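Local coordinates for protein glucokinase (Leishmania braziliensis MHOM/BR/75/M2904, PDB 6EDI) that probably catalyses the ATP-dependent phosphorylation of D-glucose to glucose 6-phosphate, at residues P40-C45 against R109-A114; G135-V140 against S152-D157. One frame throughout, in Å; residues are numbered along the deposited sequence.

Contact 1 of 2, residues P40-C45 against R109-A114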
loop_
_atom_site.group_PDB
_atom_site.type_symbol
_atom_site.label_atom_id
_atom_site.label_comp_id
_atom_site.label_asym_id
_atom_site.label_seq_id
_atom_site.Cartn_x
_atom_site.Cartn_y
_atom_site.Cartn_z
ATOM N N PRO A 40 -8.471 -25.058 15.782
ATOM C CA PRO A 40 -7.522 -24.938 14.676
ATOM C C PRO A 40 -6.113 -24.808 15.233
ATOM O O PRO A 40 -5.931 -24.281 16.327
ATOM C CB PRO A 40 -7.911 -23.609 14.017
ATOM C CG PRO A 40 -9.241 -23.200 14.638
ATOM C CD PRO A 40 -9.237 -23.820 15.995
ATOM N N ILE A 41 -5.131 -25.291 14.488
ATOM C CA ILE A 41 -3.743 -25.107 14.866
ATOM C C ILE A 41 -3.049 -24.279 13.790
ATOM O O ILE A 41 -3.131 -24.598 12.608
ATOM C CB ILE A 41 -3.012 -26.450 15.022
ATOM C CG1 ILE A 41 -3.657 -27.296 16.125
ATOM C CG2 ILE A 41 -1.525 -26.213 15.307
ATOM C CD1 ILE A 41 -3.494 -26.711 17.524
ATOM N N TYR A 42 -2.355 -23.220 14.207
ATOM C CA TYR A 42 -1.613 -22.375 13.278
ATOM C C TYR A 42 -0.097 -22.615 13.461
ATOM O O TYR A 42 0.452 -22.421 14.548
ATOM C CB TYR A 42 -2.007 -20.901 13.470
ATOM C CG TYR A 42 -3.518 -20.653 13.435
ATOM C CD1 TYR A 42 -4.169 -20.378 12.240
ATOM C CD2 TYR A 42 -4.281 -20.695 14.601
ATOM C CE1 TYR A 42 -5.540 -20.157 12.202
ATOM C CE2 TYR A 42 -5.652 -20.483 14.580
ATOM C CZ TYR A 42 -6.276 -20.209 13.378
ATOM O OH TYR A 42 -7.635 -19.990 13.360
ATOM N N VAL A 43 0.554 -23.097 12.403
ATOM C CA VAL A 43 1.985 -23.387 12.450
ATOM C C VAL A 43 2.742 -22.072 12.321
ATOM O O VAL A 43 2.420 -21.234 11.457
ATOM C CB VAL A 43 2.406 -24.406 11.379
ATOM C CG1 VAL A 43 3.909 -24.381 11.163
ATOM C CG2 VAL A 43 1.966 -25.818 11.800
ATOM N N VAL A 44 3.702 -21.877 13.218
ATOM C CA VAL A 44 4.436 -20.629 13.293
ATOM C C VAL A 44 5.922 -20.913 13.210
ATOM O O VAL A 44 6.410 -21.962 13.664
ATOM C CB VAL A 44 4.126 -19.824 14.597
ATOM C CG1 VAL A 44 2.656 -19.713 14.805
ATOM C CG2 VAL A 44 4.770 -20.468 15.816
ATOM N N CYS A 45 6.640 -19.971 12.616
ATOM C CA CYS A 45 8.076 -20.094 12.434
ATOM C C CYS A 45 8.630 -18.709 12.153
ATOM O O CYS A 45 8.045 -17.940 11.397
ATOM C CB CYS A 45 8.404 -21.053 11.285
ATOM S SG CYS A 45 10.163 -21.176 10.840
ATOM N N ARG A 109 -5.828 -30.692 12.132
ATOM C CA ARG A 109 -6.372 -29.402 12.547
ATOM C C ARG A 109 -5.464 -28.232 12.181
ATOM O O ARG A 109 -5.766 -27.090 12.519
ATOM C CB ARG A 109 -6.719 -29.400 14.036
ATOM C CG ARG A 109 -7.892 -30.325 14.389
ATOM C CD ARG A 109 -8.124 -30.368 15.881
ATOM N NE ARG A 109 -7.042 -31.062 16.574
ATOM C CZ ARG A 109 -6.269 -30.515 17.506
ATOM N NH1 ARG A 109 -6.451 -29.253 17.875
ATOM N NH2 ARG A 109 -5.315 -31.240 18.079
ATOM N N VAL A 110 -4.383 -28.516 11.454
ATOM C CA VAL A 110 -3.463 -27.462 11.010
ATOM C C VAL A 110 -4.187 -26.599 9.995
ATOM O O VAL A 110 -4.516 -27.053 8.904
ATOM C CB VAL A 110 -2.154 -28.023 10.387
ATOM C CG1 VAL A 110 -1.278 -26.883 9.860
ATOM C CG2 VAL A 110 -1.371 -28.828 11.409
ATOM N N ALA A 111 -4.448 -25.352 10.368
ATOM C CA ALA A 111 -5.247 -24.458 9.540
ATOM C C ALA A 111 -4.397 -23.587 8.617
ATOM O O ALA A 111 -4.907 -23.016 7.643
ATOM C CB ALA A 111 -6.162 -23.602 10.422
ATOM N N SER A 112 -3.101 -23.495 8.920
ATOM C CA SER A 112 -2.184 -22.685 8.136
ATOM C C SER A 112 -0.768 -22.865 8.638
ATOM O O SER A 112 -0.539 -23.347 9.749
ATOM C CB SER A 112 -2.527 -21.204 8.246
ATOM O OG SER A 112 -2.353 -20.752 9.578
ATOM N N GLY A 113 0.179 -22.454 7.809
ATOM C CA GLY A 113 1.576 -22.418 8.197
ATOM C C GLY A 113 2.196 -21.163 7.621
ATOM O O GLY A 113 1.815 -20.706 6.534
ATOM N N ALA A 114 3.125 -20.579 8.364
ATOM C CA ALA A 114 3.755 -19.341 7.924
ATOM C C ALA A 114 5.187 -19.259 8.423
ATOM O O ALA A 114 5.496 -19.728 9.517
ATOM C CB ALA A 114 2.974 -18.142 8.427
#
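The carbonyl oxygen of I41 is held twice by 109-114: A111 N donates a short, nearly straight hydrogen bond to I41 O (2.7 Å, 167°) in the carbonyl plane, and V110 CA adds a CA-H...O contact. This is the parallel pairing of strands 41-48 and 110-117, neighbouring inner strands of the ribonuclease H-like mixed sheet of the actin-type ATPases. I41 N reaches R109 O (2.7 Å), but V43 N bonds to S112 O (2.9 Å), one residue later than regular pairing. The extra residue makes a beta bulge, where A111 turns helical (psi -17°). Its small CB meets Y42 CE1 at 3.9 Å, a fit suited to alanine.

On one face the branched V43 and V110 cross obliquely, touching through V43 CG2 and V110 CG1. G113, with no side chain, lies beside V43, its CA 3.8 Å from V43 CB. R109, bent at chi3, sets NH1 3.8 Å from I41 CG1; S105 O, G39 O and W36 O each take one bond from its guanidinium. On the opposite face S112 OG, buried and without a polar partner in the model, takes the crowded rotamer (chi1 64°) and lies 3.2 Å from Y42 CD1, in plane at the ring edge.

Contact 2 of 2, residues G135-V140 against S152-D157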
loop_
_atom_site.group_PDB
_atom_site.type_symbol
_atom_site.label_atom_id
_atom_site.label_comp_id
_atom_site.label_asym_id
_atom_site.label_seq_id
_atom_site.Cartn_x
_atom_site.Cartn_y
_atom_site.Cartn_z
ATOM N N GLY A 135 21.322 -19.502 0.461
ATOM C CA GLY A 135 20.183 -20.224 -0.070
ATOM C C GLY A 135 18.930 -19.399 -0.278
ATOM O O GLY A 135 18.851 -18.231 0.118
ATOM N N ILE A 136 17.947 -20.032 -0.903
ATOM C CA ILE A 136 16.640 -19.430 -1.109
ATOM C C ILE A 136 15.586 -20.254 -0.377
ATOM O O ILE A 136 15.607 -21.487 -0.423
ATOM C CB ILE A 136 16.308 -19.349 -2.611
ATOM C CG1 ILE A 136 17.418 -18.596 -3.354
ATOM C CG2 ILE A 136 14.930 -18.717 -2.841
ATOM C CD1 ILE A 136 17.667 -17.188 -2.850
ATOM N N ALA A 137 14.693 -19.577 0.340
ATOM C CA ALA A 137 13.544 -20.238 0.944
ATOM C C ALA A 137 12.482 -20.373 -0.125
ATOM O O ALA A 137 12.060 -19.372 -0.705
ATOM C CB ALA A 137 13.010 -19.427 2.101
ATOM N N ARG A 138 12.062 -21.602 -0.403
ATOM C CA ARG A 138 10.962 -21.824 -1.334
ATOM C C ARG A 138 9.833 -22.521 -0.597
ATOM O O ARG A 138 10.002 -23.643 -0.120
ATOM C CB ARG A 138 11.426 -22.642 -2.546
ATOM C CG ARG A 138 12.550 -21.955 -3.305
ATOM C CD ARG A 138 12.966 -22.686 -4.584
ATOM N NE ARG A 138 14.089 -22.004 -5.226
ATOM C CZ ARG A 138 15.332 -22.029 -4.748
ATOM N NH1 ARG A 138 15.599 -22.700 -3.636
ATOM N NH2 ARG A 138 16.309 -21.381 -5.371
ATOM N N LEU A 139 8.693 -21.842 -0.496
ATOM C CA LEU A 139 7.542 -22.355 0.241
ATOM C C LEU A 139 7.111 -23.741 -0.249
ATOM O O LEU A 139 6.742 -24.612 0.547
ATOM C CB LEU A 139 6.372 -21.370 0.134
ATOM C CG LEU A 139 5.082 -21.809 0.818
ATOM C CD1 LEU A 139 5.264 -21.790 2.317
ATOM C CD2 LEU A 139 3.901 -20.937 0.395
ATOM N N VAL A 140 7.176 -23.940 -1.560
ATOM C CA VAL A 140 6.763 -25.203 -2.172
ATOM C C VAL A 140 7.580 -26.416 -1.678
ATOM O O VAL A 140 7.089 -27.548 -1.695
ATOM C CB VAL A 140 6.823 -25.107 -3.714
ATOM C CG1 VAL A 140 8.261 -25.031 -4.187
ATOM C CG2 VAL A 140 6.101 -26.285 -4.357
ATOM N N SER A 152 -0.659 -21.231 3.090
ATOM C CA SER A 152 0.695 -21.038 3.594
ATOM C C SER A 152 1.452 -19.911 2.885
ATOM O O SER A 152 1.224 -19.641 1.712
ATOM C CB SER A 152 1.475 -22.342 3.484
ATOM O OG SER A 152 0.827 -23.363 4.216
ATOM N N ALA A 153 2.364 -19.259 3.594
ATOM C CA ALA A 153 3.091 -18.145 2.993
ATOM C C ALA A 153 4.375 -17.898 3.733
ATOM O O ALA A 153 4.466 -18.155 4.941
ATOM C CB ALA A 153 2.244 -16.878 3.022
ATOM N N LEU A 154 5.364 -17.391 3.007
ATOM C CA LEU A 154 6.502 -16.754 3.632
ATOM C C LEU A 154 6.101 -15.315 3.906
ATOM O O LEU A 154 5.450 -14.677 3.087
ATOM C CB LEU A 154 7.728 -16.787 2.717
ATOM C CG LEU A 154 8.176 -18.177 2.293
ATOM C CD1 LEU A 154 9.333 -18.102 1.304
ATOM C CD2 LEU A 154 8.553 -18.978 3.511
ATOM N N LEU A 155 6.471 -14.816 5.074
ATOM C CA LEU A 155 6.166 -13.448 5.440
ATOM C C LEU A 155 7.447 -12.664 5.698
ATOM O O LEU A 155 8.408 -13.175 6.310
ATOM C CB LEU A 155 5.293 -13.422 6.693
ATOM C CG LEU A 155 4.028 -14.288 6.713
ATOM C CD1 LEU A 155 3.425 -14.290 8.113
ATOM C CD2 LEU A 155 2.994 -13.830 5.682
ATOM N N ASN A 156 7.457 -11.420 5.235
ATOM C CA ASN A 156 8.455 -10.454 5.682
ATOM C C ASN A 156 8.309 -10.260 7.174
ATOM O O ASN A 156 7.217 -10.421 7.719
ATOM C CB ASN A 156 8.254 -9.100 4.983
ATOM C CG ASN A 156 8.993 -9.010 3.663
ATOM O OD1 ASN A 156 10.226 -8.890 3.635
ATOM N ND2 ASN A 156 8.247 -9.059 2.556
ATOM N N ASP A 157 9.410 -9.927 7.835
ATOM C CA ASP A 157 9.420 -9.665 9.272
ATOM C C ASP A 157 8.304 -8.678 9.687
ATOM O O ASP A 157 7.512 -8.957 10.601
ATOM C CB ASP A 157 10.846 -9.212 9.689
ATOM C CG ASP A 157 10.863 -8.280 10.900
ATOM O OD1 ASP A 157 10.172 -8.547 11.908
ATOM O OD2 ASP A 157 11.610 -7.279 10.854
#
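Apolar packing without any hydrogen bond joins residues 135-140 to 152-157: a small three-stranded antiparallel sheet, of which strand 137-138 is an outer member, lies against strand 152-156, the last strand of the ribonuclease H-like mixed sheet. The two pieces do not pair as strands; the closest CA atoms, those of L139 and L154, are 6.6 Å apart, so side chains fill the interval. The backbones find their bonds with other partners, A137 with A127 and L139 with Q125 on one side, A153 and L155 with V115 on the other.

L139 makes the largest share of the contact. It starts a 3-10 turn, and with CG anti to its backbone N (chi1 178°) it sends both methyls down onto the strand. CD1 rests on S152 CB at 4.0 Å, while CD2 lies near A153 CA at 3.9 Å. A forked side chain suits this place because its two branches touch neighbouring residues together. S152 shows its CB to the leucine, and its hydroxyl is satisfied by P148 O.

L154 answers from the strand. Its extended end (chi2 176°) carries CD1 to A137 CB at 4.0 Å, a methyl small enough for the leucine to come close, and also near A137 O. Its CG faces L139 CB at 4.3 Å. Y142, A127 and V121 also touch L154, whereas A153 points the other way, against F407 of its own chain and V224 of the second subunit. The tightest approach is L139 CD2 to the carbonyl oxygen S152 O, 3.3 Å.

Strands 110-117 and 152-156 are neighbours in one mixed sheet, so contacts 1 and 2 belong to the same domain, their centres about 15 Å apart. Contact 1 works within the sheet: four backbone hydrogen bonds join two strands, and burial falls off toward the strand starts, where P40 is exposed. Contact 2 works across layers, is buried, covers less than half the surface (225 against 502 Å²) and relies on aliphatic side chains. The two meet directly. G113 O packs on S152 CB, and A114 CB touches A153 O and L155 CD1. Helix 399-409 reaches both, with C404 on V44 and A114, and F407 on A153 and L155.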